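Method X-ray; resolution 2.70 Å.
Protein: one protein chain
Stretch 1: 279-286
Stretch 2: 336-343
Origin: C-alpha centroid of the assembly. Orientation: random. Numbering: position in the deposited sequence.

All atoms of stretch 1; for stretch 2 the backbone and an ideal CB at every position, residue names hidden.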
# COMPACT_ATOMS: atom_id res chain seq x y z
N ASP A 279 -20.93 5.80 -4.89
CA ASP A 279 -19.66 5.14 -5.13
C ASP A 279 -19.39 5.02 -6.59
O ASP A 279 -20.22 4.56 -7.32
CB ASP A 279 -19.68 3.74 -4.57
CG ASP A 279 -19.53 3.72 -3.07
OD1 ASP A 279 -18.42 4.08 -2.57
OD2 ASP A 279 -20.52 3.33 -2.40
N VAL A 280 -18.20 5.41 -7.01
CA VAL A 280 -17.84 5.40 -8.41
C VAL A 280 -17.72 3.96 -8.91
O VAL A 280 -16.90 3.21 -8.40
CB VAL A 280 -16.49 6.08 -8.61
CG1 VAL A 280 -16.04 5.94 -10.03
CG2 VAL A 280 -16.54 7.52 -8.19
N ASP A 281 -18.53 3.59 -9.92
CA ASP A 281 -18.43 2.26 -10.53
C ASP A 281 -17.42 2.22 -11.67
O ASP A 281 -17.61 2.78 -12.73
CB ASP A 281 -19.78 1.74 -11.00
CG ASP A 281 -19.68 0.36 -11.65
OD1 ASP A 281 -18.95 -0.53 -11.17
OD2 ASP A 281 -20.33 0.14 -12.67
N VAL A 282 -16.35 1.53 -11.43
CA VAL A 282 -15.31 1.33 -12.40
C VAL A 282 -15.81 0.73 -13.71
O VAL A 282 -15.31 1.10 -14.76
CB VAL A 282 -14.23 0.42 -11.81
CG1 VAL A 282 -13.11 0.22 -12.83
CG2 VAL A 282 -13.70 1.04 -10.54
N ALA A 283 -16.81 -0.16 -13.71
CA ALA A 283 -17.30 -0.66 -15.01
C ALA A 283 -17.96 0.44 -15.84
O ALA A 283 -18.30 0.22 -16.98
CB ALA A 283 -18.25 -1.85 -14.84
N ARG A 284 -18.11 1.62 -15.29
CA ARG A 284 -18.65 2.72 -16.09
C ARG A 284 -17.63 3.79 -16.41
O ARG A 284 -17.99 4.86 -16.88
CB ARG A 284 -19.89 3.31 -15.40
CG ARG A 284 -21.09 2.38 -15.46
CD ARG A 284 -22.20 2.90 -14.56
NE ARG A 284 -23.50 2.29 -14.83
CZ ARG A 284 -23.80 1.03 -14.53
NH1 ARG A 284 -22.92 0.28 -13.92
NH2 ARG A 284 -24.97 0.52 -14.79
N CYS A 285 -16.35 3.48 -16.18
CA CYS A 285 -15.23 4.41 -16.46
C CYS A 285 -14.23 3.90 -17.50
O CYS A 285 -13.25 4.57 -17.82
CB CYS A 285 -14.46 4.66 -15.18
SG CYS A 285 -15.43 5.36 -13.89
N LEU A 286 -14.50 2.73 -18.04
CA LEU A 286 -13.55 2.03 -18.88
C LEU A 286 -13.40 2.62 -20.27
O LEU A 286 -12.51 2.22 -20.96
CB LEU A 286 -13.94 0.56 -18.97
CG LEU A 286 -13.40 -0.43 -17.93
CD1 LEU A 286 -12.88 0.17 -16.57
CD2 LEU A 286 -14.49 -1.48 -17.77
N UNK A 336 -6.20 5.32 -13.35
CA UNK A 336 -6.25 6.37 -14.33
C UNK A 336 -7.70 6.62 -14.79
O UNK A 336 -8.09 7.76 -14.95
CB UNK A 336 -5.35 6.02 -15.52
N UNK A 337 -8.50 5.57 -14.96
CA UNK A 337 -9.86 5.74 -15.48
C UNK A 337 -10.77 6.49 -14.50
O UNK A 337 -11.55 7.34 -14.87
CB UNK A 337 -10.47 4.37 -15.80
N UNK A 338 -10.65 6.15 -13.23
CA UNK A 338 -11.32 6.89 -12.19
C UNK A 338 -10.80 8.35 -12.13
O UNK A 338 -11.61 9.27 -12.09
CB UNK A 338 -11.12 6.19 -10.85
N UNK A 339 -9.50 8.59 -12.16
CA UNK A 339 -9.05 9.99 -12.21
C UNK A 339 -9.59 10.72 -13.44
O UNK A 339 -10.03 11.82 -13.35
CB UNK A 339 -7.52 10.05 -12.21
N UNK A 340 -9.60 10.09 -14.60
CA UNK A 340 -10.19 10.70 -15.76
C UNK A 340 -11.64 11.07 -15.51
O UNK A 340 -12.12 12.10 -15.99
CB UNK A 340 -10.08 9.76 -16.96
N UNK A 341 -12.37 10.23 -14.76
CA UNK A 341 -13.77 10.53 -14.48
C UNK A 341 -13.86 11.78 -13.61
O UNK A 341 -14.61 12.71 -13.96
CB UNK A 341 -14.46 9.35 -13.80
N UNK A 342 -13.12 11.79 -12.50
CA UNK A 342 -13.12 12.94 -11.60
C UNK A 342 -12.80 14.25 -12.31
O UNK A 342 -13.34 15.33 -12.00
CB UNK A 342 -12.11 12.71 -10.47
N UNK A 343 -11.92 14.15 -13.29
CA UNK A 343 -11.58 15.29 -14.10
C UNK A 343 -12.81 15.90 -14.78
O UNK A 343 -13.07 17.09 -14.62
CB UNK A 343 -10.54 14.89 -15.15

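Stretch 2 has helical backbone angles throughout, and stretch 1 lays a turn beside it, with Val280, Val282 and Cys285 supplying the contact surface. No charged group of stretch 1 comes near the helix. Away from the contact, Arg284 NH1 forms a salt bridge with Asp281 OD2 at 2.9 Å. The visible half therefore asks mainly for shape and apolarity.

Position 336 has nothing of stretch 1 within 5.5 Å of its ideal CB, so almost any helix-compatible residue would do. It is His336, which makes no contact here.

Position 337 is the tightest. Its CA-to-CB bond points toward stretch 1, its CA lies 5.6 Å from the CA of Cys285, and its ideal CB is already 3.4 Å from Cys285 O. That favours a small residue: alanine, glycine or perhaps serine. The deposited Ala337 fits, its CB lying 3.4 Å from Cys285 O and 4.0 Å from Cys285 CB, so backbone and side chain pack closely without a hydrogen bond between the stretches.

Position 338 points sideways, with its ideal CB 5.0 Å from Val280 CG1 and 5.3 Å from Cys285 SG. There is room for a medium apolar side chain, and valine, isoleucine or leucine could all be considered. Val338, chi1 in t, brings CG2 to 4.2 Å from Val280 CG1 and 4.3 Å from Val282 CG2, so a single methyl touches both valines.

Position 339 is out of reach, and stretch 1 sets no preference. It is Glu339, whose OE1 is hydrogen-bonded elsewhere in the structure.

Position 340 points toward stretch 1, yet nothing lies within 5.5 Å of its ideal CB; small or longer residues remain conceivable. Ala340 CB stops 6.2 Å from Cys285 O.

Position 341, one turn beyond 337, again points toward stretch 1. Its ideal CB is 4.1 Å from Cys285 SG and 5.3 Å from Val280 CG1, which suits a branched apolar residue such as leucine, isoleucine or valine. Leu341 sets its CB 4.1 Å from Cys285 SG and reaches on to Val280, CD2 to CG1 at 3.7 Å, so that one side chain touches both Cys285 and Val280.

Position 342 points sideways with no near neighbour at its CB, so only a long side chain could reach stretch 1; methionine or an aromatic would suit the apolar Val280. Phe342 comes nearer at its tip, with CZ 4.3 Å from Val280 CG2.

Position 343 is out of reach and unconstrained by stretch 1. It is Ser343.

Stretch 2 336-343: HAVEALFS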
# COMPACT_ATOMS: atom_id res chain seq x y z
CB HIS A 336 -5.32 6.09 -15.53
CG HIS A 336 -5.49 7.09 -16.64
ND1 HIS A 336 -6.35 6.88 -17.72
CD2 HIS A 336 -5.00 8.36 -16.78
CE1 HIS A 336 -6.35 7.97 -18.49
NE2 HIS A 336 -5.54 8.87 -17.95
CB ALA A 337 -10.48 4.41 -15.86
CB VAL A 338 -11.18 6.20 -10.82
CG1 VAL A 338 -11.64 7.10 -9.70
CG2 VAL A 338 -11.99 4.93 -10.82
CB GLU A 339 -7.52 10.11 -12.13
CG GLU A 339 -6.88 9.59 -10.80
CD GLU A 339 -7.60 10.07 -9.50
OE1 GLU A 339 -7.47 11.23 -9.09
OE2 GLU A 339 -8.32 9.28 -8.85
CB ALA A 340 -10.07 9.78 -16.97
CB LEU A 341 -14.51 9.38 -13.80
CG LEU A 341 -15.92 9.76 -13.31
CD1 LEU A 341 -16.98 9.52 -14.39
CD2 LEU A 341 -16.23 9.03 -12.04
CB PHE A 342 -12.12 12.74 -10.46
CG PHE A 342 -12.68 11.97 -9.31
CD1 PHE A 342 -13.81 12.40 -8.65
CD2 PHE A 342 -12.08 10.81 -8.87
CE1 PHE A 342 -14.33 11.69 -7.57
CE2 PHE A 342 -12.60 10.10 -7.77
CZ PHE A 342 -13.73 10.55 -7.14
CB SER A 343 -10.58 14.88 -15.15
OG SER A 343 -10.26 16.01 -15.88
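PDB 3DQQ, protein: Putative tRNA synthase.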